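Local atomic coordinates of beta-n-acetylhexosaminidase (Streptococcus pneumoniae, PDB entry 4AZH), a protein that removes terminal beta-linked N-acetylglucosamine residues from the non-reducing ends of glycans, acting as a family 20 glycoside hydrolase, probably with the substrate's acetamido group as nucleophile. Residues A[48-53]-A[121-126]; A[224-229]-A[247-252]; A[274-279]-A[326-331]; A[280-285]-A[341-346]. All coordinates share one frame; numbering follows the deposited sequence.

All four contacts are largely buried, yet they sample different layers of one TIM barrel around the same bound inhibitor. Interactions 2 and 3 lie in its wall: strand 247-250 of interaction 2 neighbours strand 272-275 of interaction 3, and the two contacts meet through Ser-249 and Thr-276. Interaction 4 shares the sheet with interaction 3, since strand 282-283 runs beside strand 322-330, but it reaches outward to a helix, where a partly exposed glutamate takes part. Interaction 1 joins two loops and a helix start on another side of the pocket. Chemistry follows place: regular backbone bonding in interaction 2, methyl packing with water in interaction 3, a tyrosine-carboxylate bond in interaction 4, paired acids in interaction 1.

Interaction 1: residues A[48-53]-A[121-126]; sequences GNDGLR and HMDAML. With LOG (N-acetylglucosaminono-1,5-lactone (Z)-oxime), chain E.
Asp-50 and His-121 bring their backbones together at a CA-CA distance of 4.4 Å, with a positive phi (63°) at Asp-50, where the loop 48-53 bends beside the start of helix 123-131. Two backbone bonds fix the join. Asp-50 N donates to His-121 O at 2.6 Å, and Ala-124 N donates to Asp-50 O at 3.0 Å; the second is nearly straight. Ala-124 N belongs to the first helical turn, where amides find no acceptor within the helix, and the loop carbonyl supplies one from outside. Met-122 is the N-cap, directly before Asp-123, the first residue of the helix.

The side chains sort into an acidic and an apolar half. The carboxylates of Asp-50 and Asp-123 lie stacked, 16° apart in plane, with Asp-50 OD1 and Asp-123 OD1 separated by 4.0 Å. Water links them: one molecule touches Asp-123 OD1 at 2.9 Å and, weakly, Asp-50 OD1. Asp-50 OD2 also forms a salt bridge with Arg-20, a residue of the ligand pocket. The side chains of Asp-50 and Asn-49 run alongside that of His-121, pointing the same way. On the apolar half, Leu-52 CB meets Ala-124 CB at 4.1 Å, and Leu-52 CD2 lies 3.9 Å from Met-125 CG.

His-121 lines the pocket near the inhibitor's O3 hydroxyl. The backbone bonds hold the main chain of this pocket histidine against that of Asp-50, whose carboxylate is paired with Arg-20, another pocket residue, and that arginine together with the bridging water probably eases the proximity of two neighbouring acids.

Interaction 2: residues A[224-229]-A[247-252]; sequences QPMAFN and LISYWS. With LOG (N-acetylglucosaminono-1,5-lactone (Z)-oxime), chain E.
Met-226, Ala-227 and Phe-228 pair in register with Leu-247, Ile-248 and Ser-249, as neighbouring parallel strands of the TIM barrel, their axes 28° apart. Backbone bonds alternate across the seam, among them Leu-247 N to Pro-225 O at 2.8 Å and Ser-249 N to Ala-227 O at 2.8 Å. Met-226, Phe-228, Leu-247 and Ser-249 share the sheet face that looks into the barrel, where the extended Met-226 chain brings CE to 3.6 Å from Ser-249 CB. Ser-249 OG lies at the edge of the Phe-228 ring and has its polar partner in Thr-276.

Packing is tightest around Asn-229. Its CG sits between backbone N and carbonyl carbon (chi1 65°), which turns the amide over Tyr-250: the planes stack 20° apart, with CG offset toward the rim of the ring. Both amide ends are used, OD1 accepting from Trp-251 N at 3.1 Å and ND2 donating to Ser-252 O at 3.0 Å.

The opposite end is looser. Gln-224, partly exposed, makes little contact, its side chain crossing that of Leu-247 at about a right angle. At the pocket end, by contrast, the inhibitor's acetamido methyl C8 rests 3.5 Å above the plane of the Phe-228 ring, over its centre.

Interaction 3: residues A[274-279]-A[326-331]; sequences LNTNGD and MLSIWA. With LOG (N-acetylglucosaminono-1,5-lactone (Z)-oxime), chain E.
Thr-276 and Met-326 lie side by side where two parallel barrel strands begin to part, and the contact draws on three kinds of interaction. Direct backbone bonding comes down to one strong link, Met-326 N to Asn-275 O at 2.7 Å, backed by a CA-H...O approach of Thr-276 CA to Met-326 O at 3.5 Å.

Methyl packing does more. Thr-276 CG2, set anti to its own backbone N, touches Met-326 CE at 3.5 Å and Ser-328 OG at 3.4 Å, the methionine chain bending at its last torsion to bring CE there. Leu-274 comes across Met-326 at about a right angle, its CD2 4.0 Å from CB of that residue.

Polar atoms are served by a water and by turns. The water donates to Met-326 O at 2.6 Å and to Asn-277 O, and accepts from Ser-328 OG, bridging the loop after strand 272-275 to strand 322-330. Thr-276 OG1 donates to Leu-274 O at 2.9 Å and pairs with Ser-249, while Asn-277 OD1 closes an Asx turn onto Asp-279 N.

Farther along, one face of the Trp-330 indole floors the inhibitor's sugar ring. Strand 247-250 flanks strand 272-275, strand 11-17 flanks strand 322-330, and helix 340-352 covers the outward-facing Leu-327 and Ile-329.

Interaction 4: residues A[280-285]-A[341-346]; sequences WYYILG and EEIFEL. With LOG (N-acetylglucosaminono-1,5-lactone (Z)-oxime), chain E.
Tyr-282 and Ile-343 approach no closer than 8.4 Å between CA atoms, so strand 282-283 and helix 340-352 meet through side chains alone.

Tyr-282 carries the contact. Its CG is anti to the backbone N (chi1 171°), which sends the ring out toward the helix, and its OH donates to Glu-342 OE1 at 2.6 Å. Ring and carboxylate stand almost perpendicular, and the hydroxyl meets OE1 from above the carboxylate plane. The same OH accepts from Gly-285 N at 3.1 Å, so the phenol ties the turn after the strand to the helix. Around it is a hydrophobic seam: Ile-343 CD1 sits at the ring edge, 3.9 Å from Tyr-282 CE2, and also 3.7 Å from Leu-284 CD2, while Leu-346 CD2 packs on Tyr-282 CB at 3.7 Å.

Residues on the other side of the short strand serve the pocket. Tyr-281 OH donates to the inhibitor's acetamido oxygen O7 at 2.6 Å, its ring edge-to-face with Trp-330, and Ile-283 CD1 lies near the O6 hydroxyl.

A phenol hydroxyl that donates one hydrogen bond and accepts another, beside an apolar cluster, thus joins the strand to helix 340-352 of the barrel's outer layer, while Tyr-281, just before Tyr-282, presents its hydroxyl to the acetamido group, consistent with the substrate-assisted mechanism of family 20.

Interaction 1: residues A[48-53]-A[121-126]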
# COMPACT_ATOMS: atom_id res chain seq x y z
N GLY A 48 2.71 -6.46 6.97
CA GLY A 48 3.29 -7.80 6.94
C GLY A 48 3.96 -7.90 5.58
O GLY A 48 3.30 -7.94 4.53
N ASN A 49 5.28 -7.89 5.59
CA ASN A 49 6.09 -8.11 4.42
C ASN A 49 7.48 -8.53 4.92
O ASN A 49 8.26 -7.68 5.39
CB ASN A 49 6.15 -6.82 3.59
CG ASN A 49 6.80 -7.01 2.24
OD1 ASN A 49 7.75 -6.30 1.89
ND2 ASN A 49 6.28 -7.97 1.45
N ASP A 50 7.76 -9.84 4.84
CA ASP A 50 8.89 -10.48 5.58
C ASP A 50 8.70 -10.38 7.09
O ASP A 50 8.22 -11.33 7.71
CB ASP A 50 10.27 -9.92 5.18
CG ASP A 50 10.59 -10.13 3.71
OD1 ASP A 50 9.67 -10.46 2.92
OD2 ASP A 50 11.77 -9.98 3.33
N GLY A 51 9.08 -9.23 7.69
CA GLY A 51 8.74 -8.89 9.08
C GLY A 51 7.24 -8.58 9.25
O GLY A 51 6.57 -8.13 8.31
N LEU A 52 6.71 -8.86 10.44
CA LEU A 52 5.31 -8.52 10.76
C LEU A 52 5.32 -7.47 11.86
O LEU A 52 5.67 -7.77 13.02
CB LEU A 52 4.50 -9.76 11.16
CG LEU A 52 3.00 -9.58 11.45
CD1 LEU A 52 2.23 -8.92 10.32
CD2 LEU A 52 2.35 -10.91 11.84
N ARG A 53 4.94 -6.25 11.47
CA ARG A 53 5.23 -5.03 12.22
C ARG A 53 3.96 -4.32 12.70
O ARG A 53 3.89 -3.09 12.82
CB ARG A 53 6.16 -4.13 11.39
CG ARG A 53 7.54 -4.79 11.17
CD ARG A 53 8.68 -3.84 10.85
NE ARG A 53 9.93 -4.59 10.62
CZ ARG A 53 10.79 -4.95 11.58
NH1 ARG A 53 10.56 -4.64 12.84
NH2 ARG A 53 11.90 -5.64 11.28
N HIS A 121 6.79 -13.78 1.34
CA HIS A 121 7.18 -12.65 2.20
C HIS A 121 6.61 -12.71 3.61
O HIS A 121 6.07 -11.70 4.11
CB HIS A 121 6.86 -11.33 1.52
CG HIS A 121 7.74 -11.02 0.33
ND1 HIS A 121 7.37 -11.29 -0.94
CD2 HIS A 121 9.03 -10.49 0.27
CE1 HIS A 121 8.34 -10.91 -1.78
NE2 HIS A 121 9.37 -10.43 -1.04
N MET A 122 6.72 -13.87 4.27
CA MET A 122 6.14 -14.03 5.61
C MET A 122 7.09 -14.73 6.60
O MET A 122 6.66 -15.55 7.42
CB MET A 122 4.78 -14.74 5.54
CG MET A 122 4.82 -16.12 4.89
SD MET A 122 3.23 -17.01 4.83
CE MET A 122 2.98 -17.51 6.53
N ASP A 123 8.38 -14.40 6.51
CA ASP A 123 9.42 -14.95 7.37
C ASP A 123 8.98 -14.96 8.85
O ASP A 123 9.07 -15.99 9.55
CB ASP A 123 10.69 -14.09 7.24
CG ASP A 123 11.18 -13.97 5.80
OD1 ASP A 123 10.36 -13.96 4.83
OD2 ASP A 123 12.41 -13.86 5.64
N ALA A 124 8.50 -13.80 9.30
CA ALA A 124 8.16 -13.58 10.68
C ALA A 124 6.99 -14.45 11.11
O ALA A 124 7.01 -14.97 12.22
CB ALA A 124 7.84 -12.11 10.89
N MET A 125 5.99 -14.61 10.25
CA MET A 125 4.83 -15.44 10.55
C MET A 125 5.23 -16.90 10.65
O MET A 125 4.71 -17.63 11.52
CB MET A 125 3.72 -15.30 9.50
CG MET A 125 2.91 -14.00 9.56
SD MET A 125 1.50 -14.10 8.43
CE MET A 125 1.21 -12.39 8.02
N LEU A 126 6.13 -17.33 9.77
CA LEU A 126 6.64 -18.71 9.76
C LEU A 126 7.30 -19.08 11.08
O LEU A 126 7.00 -20.12 11.66
CB LEU A 126 7.62 -18.92 8.61
CG LEU A 126 7.06 -18.77 7.20
CD1 LEU A 126 8.20 -18.82 6.17
CD2 LEU A 126 5.98 -19.81 6.91
C2 LOG E . 9.22 -7.41 -4.41
C3 LOG E . 9.41 -6.48 -3.21
C4 LOG E . 10.81 -5.91 -3.29
C5 LOG E . 10.90 -5.08 -4.57
C6 LOG E . 12.23 -4.30 -4.58
C7 LOG E . 7.11 -6.54 -5.39
C8 LOG E . 5.60 -6.72 -5.52
N2 LOG E . 7.77 -7.52 -4.70
O1 LOG E . 10.27 -7.30 -7.75
O3 LOG E . 9.16 -7.17 -1.92
O4 LOG E . 11.03 -5.03 -2.21
O5 LOG E . 10.82 -5.93 -5.66
O6 LOG E . 13.32 -5.16 -4.81
C1 LOG E . 9.90 -6.97 -5.59
O7 LOG E . 7.66 -5.58 -5.93
N1 LOG E . 9.64 -7.69 -6.63
O HOH W 1 5.44 -11.97 8.14
O HOH W 2 10.67 -12.80 2.18
O HOH W 3 13.49 -12.62 3.75

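Interaction 2: residues A[224-229]-A[247-252]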
# COMPACT_ATOMS: atom_id res chain seq x y z
N GLN A 224 -12.23 -3.89 -0.32
CA GLN A 224 -11.81 -4.20 -1.68
C GLN A 224 -10.52 -5.03 -1.62
O GLN A 224 -9.53 -4.58 -1.05
CB GLN A 224 -11.56 -2.89 -2.44
CG GLN A 224 -10.94 -3.01 -3.83
CD GLN A 224 -11.76 -3.88 -4.78
OE1 GLN A 224 -11.27 -4.90 -5.26
NE2 GLN A 224 -12.98 -3.48 -5.08
N PRO A 225 -10.52 -6.24 -2.18
CA PRO A 225 -9.25 -6.97 -2.13
C PRO A 225 -8.26 -6.47 -3.18
O PRO A 225 -8.65 -6.09 -4.29
CB PRO A 225 -9.67 -8.43 -2.39
CG PRO A 225 -10.94 -8.32 -3.16
CD PRO A 225 -11.60 -7.02 -2.81
N MET A 226 -6.99 -6.39 -2.79
CA MET A 226 -5.90 -6.03 -3.67
C MET A 226 -4.87 -7.16 -3.56
O MET A 226 -4.79 -7.82 -2.52
CB MET A 226 -5.31 -4.70 -3.24
CG MET A 226 -4.14 -4.15 -4.06
SD MET A 226 -3.71 -2.54 -3.35
CE MET A 226 -2.10 -2.16 -4.00
N ALA A 227 -4.12 -7.37 -4.64
CA ALA A 227 -2.99 -8.32 -4.63
C ALA A 227 -2.04 -7.94 -5.75
O ALA A 227 -2.43 -7.20 -6.68
CB ALA A 227 -3.46 -9.76 -4.80
N PHE A 228 -0.80 -8.43 -5.69
CA PHE A 228 0.10 -8.15 -6.78
C PHE A 228 -0.19 -9.11 -7.91
O PHE A 228 -0.88 -10.13 -7.73
CB PHE A 228 1.55 -8.25 -6.40
CG PHE A 228 1.96 -7.31 -5.30
CD1 PHE A 228 2.01 -5.94 -5.51
CD2 PHE A 228 2.32 -7.81 -4.06
CE1 PHE A 228 2.43 -5.07 -4.48
CE2 PHE A 228 2.74 -6.95 -3.03
CZ PHE A 228 2.76 -5.58 -3.24
N ASN A 229 0.34 -8.76 -9.08
CA ASN A 229 0.02 -9.48 -10.30
C ASN A 229 0.64 -10.87 -10.40
O ASN A 229 0.07 -11.74 -11.06
CB ASN A 229 0.40 -8.62 -11.54
CG ASN A 229 1.89 -8.38 -11.64
OD1 ASN A 229 2.46 -7.47 -11.00
ND2 ASN A 229 2.54 -9.20 -12.44
N LEU A 247 -8.32 -6.14 -7.12
CA LEU A 247 -7.60 -5.03 -7.70
C LEU A 247 -6.17 -5.48 -7.84
O LEU A 247 -5.50 -5.74 -6.86
CB LEU A 247 -7.66 -3.77 -6.81
CG LEU A 247 -6.89 -2.54 -7.30
CD1 LEU A 247 -7.40 -2.03 -8.63
CD2 LEU A 247 -6.99 -1.43 -6.29
N ILE A 248 -5.71 -5.58 -9.08
CA ILE A 248 -4.35 -6.07 -9.35
C ILE A 248 -3.32 -4.96 -9.32
O ILE A 248 -3.32 -4.11 -10.18
CB ILE A 248 -4.30 -6.74 -10.72
CG1 ILE A 248 -5.23 -7.96 -10.74
CG2 ILE A 248 -2.89 -7.17 -11.04
CD1 ILE A 248 -4.75 -9.10 -9.84
N SER A 249 -2.45 -4.97 -8.32
CA SER A 249 -1.28 -4.05 -8.28
C SER A 249 -0.18 -4.62 -9.20
O SER A 249 0.50 -5.59 -8.84
CB SER A 249 -0.78 -3.85 -6.84
OG SER A 249 0.50 -3.21 -6.78
N TYR A 250 -0.03 -4.01 -10.39
CA TYR A 250 0.82 -4.54 -11.49
C TYR A 250 2.14 -3.79 -11.55
O TYR A 250 2.18 -2.56 -11.77
CB TYR A 250 0.11 -4.46 -12.86
CG TYR A 250 0.70 -5.43 -13.89
CD1 TYR A 250 1.94 -5.17 -14.50
CD2 TYR A 250 0.04 -6.62 -14.23
CE1 TYR A 250 2.52 -6.08 -15.39
CE2 TYR A 250 0.59 -7.53 -15.13
CZ TYR A 250 1.83 -7.25 -15.71
OH TYR A 250 2.38 -8.13 -16.60
N TRP A 251 3.23 -4.54 -11.38
CA TRP A 251 4.54 -3.91 -11.30
C TRP A 251 5.55 -4.31 -12.38
O TRP A 251 6.53 -3.57 -12.61
CB TRP A 251 5.12 -4.07 -9.90
CG TRP A 251 5.53 -5.48 -9.65
CD1 TRP A 251 4.75 -6.53 -9.20
CD2 TRP A 251 6.86 -6.05 -9.91
NE1 TRP A 251 5.48 -7.69 -9.16
CE2 TRP A 251 6.76 -7.47 -9.57
CE3 TRP A 251 8.08 -5.54 -10.38
CZ2 TRP A 251 7.85 -8.33 -9.69
CZ3 TRP A 251 9.16 -6.43 -10.49
CH2 TRP A 251 9.05 -7.79 -10.15
N SER A 252 5.31 -5.45 -13.04
CA SER A 252 6.24 -6.04 -14.04
C SER A 252 5.67 -7.32 -14.63
O SER A 252 4.88 -8.02 -13.97
CB SER A 252 7.61 -6.39 -13.41
OG SER A 252 8.38 -7.27 -14.23
C2 LOG E . 9.22 -7.41 -4.41
C3 LOG E . 9.41 -6.48 -3.21
C4 LOG E . 10.81 -5.91 -3.29
C5 LOG E . 10.90 -5.08 -4.57
C6 LOG E . 12.23 -4.30 -4.58
C7 LOG E . 7.11 -6.54 -5.39
C8 LOG E . 5.60 -6.72 -5.52
N2 LOG E . 7.77 -7.52 -4.70
O1 LOG E . 10.27 -7.30 -7.75
O3 LOG E . 9.16 -7.17 -1.92
O4 LOG E . 11.03 -5.03 -2.21
O5 LOG E . 10.82 -5.93 -5.66
O6 LOG E . 13.32 -5.16 -4.81
C1 LOG E . 9.90 -6.97 -5.59
O7 LOG E . 7.66 -5.58 -5.93
N1 LOG E . 9.64 -7.69 -6.63

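Interaction 3: residues A[274-279]-A[326-331]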
# COMPACT_ATOMS: atom_id res chain seq x y z
N LEU A 274 -4.07 -1.23 -10.37
CA LEU A 274 -3.40 -0.10 -9.75
C LEU A 274 -2.00 -0.17 -10.35
O LEU A 274 -1.25 -1.11 -10.05
CB LEU A 274 -3.37 -0.22 -8.22
CG LEU A 274 -2.53 0.87 -7.53
CD1 LEU A 274 -3.15 2.24 -7.77
CD2 LEU A 274 -2.54 0.54 -6.05
N ASN A 275 -1.67 0.77 -11.22
CA ASN A 275 -0.39 0.77 -11.91
C ASN A 275 0.80 1.00 -10.95
O ASN A 275 1.11 2.15 -10.55
CB ASN A 275 -0.41 1.83 -13.01
CG ASN A 275 0.88 1.89 -13.82
OD1 ASN A 275 1.72 0.97 -13.78
ND2 ASN A 275 1.03 2.97 -14.59
N THR A 276 1.47 -0.09 -10.59
CA THR A 276 2.58 -0.08 -9.61
C THR A 276 3.91 -0.40 -10.32
O THR A 276 4.66 -1.29 -9.91
CB THR A 276 2.28 -1.14 -8.53
OG1 THR A 276 0.90 -1.04 -8.15
CG2 THR A 276 3.19 -0.95 -7.25
N ASN A 277 4.13 0.33 -11.41
CA ASN A 277 5.26 0.13 -12.30
C ASN A 277 6.60 0.01 -11.59
O ASN A 277 7.00 0.94 -10.88
CB ASN A 277 5.34 1.27 -13.32
CG ASN A 277 6.09 0.86 -14.56
OD1 ASN A 277 7.24 0.43 -14.48
ND2 ASN A 277 5.43 0.92 -15.70
N GLY A 278 7.27 -1.12 -11.81
CA GLY A 278 8.63 -1.36 -11.37
C GLY A 278 9.59 -0.20 -11.64
O GLY A 278 10.54 -0.03 -10.90
N ASP A 279 9.34 0.60 -12.69
CA ASP A 279 10.23 1.72 -13.03
C ASP A 279 10.38 2.73 -11.89
O ASP A 279 11.40 3.38 -11.78
CB ASP A 279 9.74 2.47 -14.27
CG ASP A 279 9.84 1.67 -15.55
OD1 ASP A 279 10.47 0.58 -15.59
OD2 ASP A 279 9.26 2.17 -16.53
N MET A 326 0.75 3.79 -8.45
CA MET A 326 1.43 3.71 -7.16
C MET A 326 2.97 3.71 -7.30
O MET A 326 3.55 2.90 -8.04
CB MET A 326 0.90 2.49 -6.37
CG MET A 326 1.69 2.14 -5.12
SD MET A 326 0.81 1.12 -3.93
CE MET A 326 1.53 -0.51 -4.20
N LEU A 327 3.62 4.64 -6.60
CA LEU A 327 5.07 4.69 -6.49
C LEU A 327 5.55 3.96 -5.22
O LEU A 327 4.97 4.15 -4.14
CB LEU A 327 5.46 6.14 -6.43
CG LEU A 327 6.96 6.37 -6.62
CD1 LEU A 327 7.20 7.55 -7.55
CD2 LEU A 327 7.63 6.52 -5.28
N SER A 328 6.59 3.14 -5.32
CA SER A 328 6.90 2.22 -4.21
C SER A 328 8.29 2.36 -3.61
O SER A 328 9.30 2.37 -4.35
CB SER A 328 6.63 0.78 -4.62
OG SER A 328 5.35 0.67 -5.24
N ILE A 329 8.34 2.48 -2.28
CA ILE A 329 9.60 2.50 -1.56
C ILE A 329 9.77 1.18 -0.83
O ILE A 329 8.90 0.78 -0.06
CB ILE A 329 9.67 3.64 -0.50
CG1 ILE A 329 9.21 4.98 -1.10
CG2 ILE A 329 11.08 3.71 0.08
CD1 ILE A 329 9.97 5.44 -2.33
N TRP A 330 10.87 0.50 -1.09
CA TRP A 330 11.09 -0.82 -0.54
C TRP A 330 12.30 -0.81 0.34
O TRP A 330 13.17 0.03 0.18
CB TRP A 330 11.29 -1.81 -1.66
CG TRP A 330 10.11 -1.93 -2.58
CD1 TRP A 330 9.96 -1.37 -3.85
CD2 TRP A 330 8.87 -2.70 -2.34
NE1 TRP A 330 8.75 -1.73 -4.39
CE2 TRP A 330 8.05 -2.51 -3.54
CE3 TRP A 330 8.38 -3.46 -1.30
CZ2 TRP A 330 6.80 -3.08 -3.65
CZ3 TRP A 330 7.12 -4.03 -1.43
CH2 TRP A 330 6.34 -3.84 -2.58
N ALA A 331 12.37 -1.78 1.24
CA ALA A 331 13.45 -1.85 2.22
C ALA A 331 14.16 -3.21 2.23
O ALA A 331 14.32 -3.83 3.28
CB ALA A 331 12.92 -1.48 3.59
C2 LOG E . 9.22 -7.41 -4.41
C3 LOG E . 9.41 -6.48 -3.21
C4 LOG E . 10.81 -5.91 -3.29
C5 LOG E . 10.90 -5.08 -4.57
C6 LOG E . 12.23 -4.30 -4.58
C7 LOG E . 7.11 -6.54 -5.39
C8 LOG E . 5.60 -6.72 -5.52
N2 LOG E . 7.77 -7.52 -4.70
O1 LOG E . 10.27 -7.30 -7.75
O3 LOG E . 9.16 -7.17 -1.92
O4 LOG E . 11.03 -5.03 -2.21
O5 LOG E . 10.82 -5.93 -5.66
O6 LOG E . 13.32 -5.16 -4.81
C1 LOG E . 9.90 -6.97 -5.59
O7 LOG E . 7.66 -5.58 -5.93
N1 LOG E . 9.64 -7.69 -6.63
O HOH W 4 5.83 1.67 -8.12

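Interaction 4: residues A[280-285]-A[341-346]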
# COMPACT_ATOMS: atom_id res chain seq x y z
N TRP A 280 9.35 2.84 -11.06
CA TRP A 280 9.30 3.84 -10.05
C TRP A 280 9.82 3.37 -8.72
O TRP A 280 9.74 4.11 -7.76
CB TRP A 280 7.86 4.32 -9.88
CG TRP A 280 7.27 4.93 -11.13
CD1 TRP A 280 7.89 5.76 -12.05
CD2 TRP A 280 5.90 4.76 -11.65
NE1 TRP A 280 7.03 6.12 -13.06
CE2 TRP A 280 5.82 5.55 -12.88
CE3 TRP A 280 4.76 4.08 -11.22
CZ2 TRP A 280 4.66 5.62 -13.63
CZ3 TRP A 280 3.60 4.16 -11.99
CH2 TRP A 280 3.56 4.91 -13.17
N TYR A 281 10.33 2.13 -8.64
CA TYR A 281 10.76 1.54 -7.37
C TYR A 281 12.05 2.23 -6.83
O TYR A 281 13.01 2.46 -7.58
CB TYR A 281 11.09 0.06 -7.58
CG TYR A 281 9.93 -0.90 -7.53
CD1 TYR A 281 8.61 -0.45 -7.51
CD2 TYR A 281 10.17 -2.27 -7.54
CE1 TYR A 281 7.54 -1.34 -7.47
CE2 TYR A 281 9.12 -3.17 -7.49
CZ TYR A 281 7.80 -2.71 -7.45
OH TYR A 281 6.74 -3.60 -7.38
N TYR A 282 12.06 2.57 -5.56
CA TYR A 282 13.31 2.88 -4.90
C TYR A 282 13.49 1.94 -3.70
O TYR A 282 12.59 1.76 -2.87
CB TYR A 282 13.35 4.34 -4.48
CG TYR A 282 14.53 4.67 -3.59
CD1 TYR A 282 15.84 4.35 -3.98
CD2 TYR A 282 14.35 5.32 -2.37
CE1 TYR A 282 16.93 4.66 -3.16
CE2 TYR A 282 15.43 5.64 -1.55
CZ TYR A 282 16.71 5.31 -1.95
OH TYR A 282 17.80 5.62 -1.15
N ILE A 283 14.65 1.31 -3.65
CA ILE A 283 15.03 0.44 -2.55
C ILE A 283 15.99 1.27 -1.67
O ILE A 283 17.00 1.76 -2.16
CB ILE A 283 15.72 -0.80 -3.11
CG1 ILE A 283 14.71 -1.63 -3.92
CG2 ILE A 283 16.35 -1.60 -2.00
CD1 ILE A 283 15.38 -2.59 -4.89
N LEU A 284 15.64 1.45 -0.40
CA LEU A 284 16.41 2.29 0.52
C LEU A 284 17.88 1.91 0.45
O LEU A 284 18.24 0.74 0.62
CB LEU A 284 15.88 2.15 1.97
CG LEU A 284 14.45 2.55 2.34
CD1 LEU A 284 14.19 2.35 3.84
CD2 LEU A 284 14.10 3.98 1.93
N GLY A 285 18.71 2.90 0.14
CA GLY A 285 20.16 2.72 0.11
C GLY A 285 20.76 2.22 -1.19
O GLY A 285 21.98 2.10 -1.28
N GLU A 341 14.01 12.78 3.15
CA GLU A 341 14.09 13.70 2.05
C GLU A 341 14.24 13.00 0.71
O GLU A 341 13.81 13.55 -0.29
CB GLU A 341 15.20 14.76 2.26
CG GLU A 341 16.64 14.27 2.02
CD GLU A 341 17.24 13.44 3.19
OE1 GLU A 341 16.55 13.21 4.25
OE2 GLU A 341 18.42 13.03 3.03
N GLU A 342 14.85 11.81 0.67
CA GLU A 342 15.00 11.09 -0.60
C GLU A 342 13.61 10.69 -1.08
O GLU A 342 13.24 10.92 -2.21
CB GLU A 342 15.86 9.84 -0.42
CG GLU A 342 17.37 10.07 -0.27
CD GLU A 342 18.16 8.75 -0.21
OE1 GLU A 342 17.66 7.73 0.31
OE2 GLU A 342 19.31 8.74 -0.71
N ILE A 343 12.84 10.12 -0.17
CA ILE A 343 11.46 9.73 -0.42
C ILE A 343 10.63 10.94 -0.88
O ILE A 343 9.89 10.86 -1.87
CB ILE A 343 10.88 9.02 0.83
CG1 ILE A 343 11.34 7.54 0.88
CG2 ILE A 343 9.37 9.11 0.87
CD1 ILE A 343 12.84 7.32 0.82
N PHE A 344 10.80 12.06 -0.19
CA PHE A 344 10.05 13.30 -0.49
C PHE A 344 10.39 13.83 -1.86
O PHE A 344 9.50 14.29 -2.60
CB PHE A 344 10.32 14.39 0.55
CG PHE A 344 9.65 14.14 1.87
CD1 PHE A 344 8.85 13.00 2.06
CD2 PHE A 344 9.79 15.05 2.92
CE1 PHE A 344 8.22 12.77 3.26
CE2 PHE A 344 9.15 14.82 4.13
CZ PHE A 344 8.35 13.68 4.29
N GLU A 345 11.68 13.79 -2.17
CA GLU A 345 12.15 14.25 -3.45
C GLU A 345 11.54 13.35 -4.50
O GLU A 345 11.16 13.82 -5.56
CB GLU A 345 13.67 14.23 -3.57
CG GLU A 345 14.13 15.07 -4.75
CD GLU A 345 15.54 14.81 -5.24
OE1 GLU A 345 16.25 13.90 -4.77
OE2 GLU A 345 15.94 15.55 -6.15
N LEU A 346 11.47 12.06 -4.22
CA LEU A 346 10.94 11.14 -5.21
C LEU A 346 9.43 11.32 -5.34
O LEU A 346 8.92 11.42 -6.44
CB LEU A 346 11.34 9.71 -4.90
CG LEU A 346 10.72 8.61 -5.78
CD1 LEU A 346 11.06 8.84 -7.24
CD2 LEU A 346 11.20 7.24 -5.30
C2 LOG E . 9.22 -7.41 -4.41
C3 LOG E . 9.41 -6.48 -3.21
C4 LOG E . 10.81 -5.91 -3.29
C5 LOG E . 10.90 -5.08 -4.57
C6 LOG E . 12.23 -4.30 -4.58
C7 LOG E . 7.11 -6.54 -5.39
C8 LOG E . 5.60 -6.72 -5.52
N2 LOG E . 7.77 -7.52 -4.70
O1 LOG E . 10.27 -7.30 -7.75
O3 LOG E . 9.16 -7.17 -1.92
O4 LOG E . 11.03 -5.03 -2.21
O5 LOG E . 10.82 -5.93 -5.66
O6 LOG E . 13.32 -5.16 -4.81
C1 LOG E . 9.90 -6.97 -5.59
O7 LOG E . 7.66 -5.58 -5.93
N1 LOG E . 9.64 -7.69 -6.63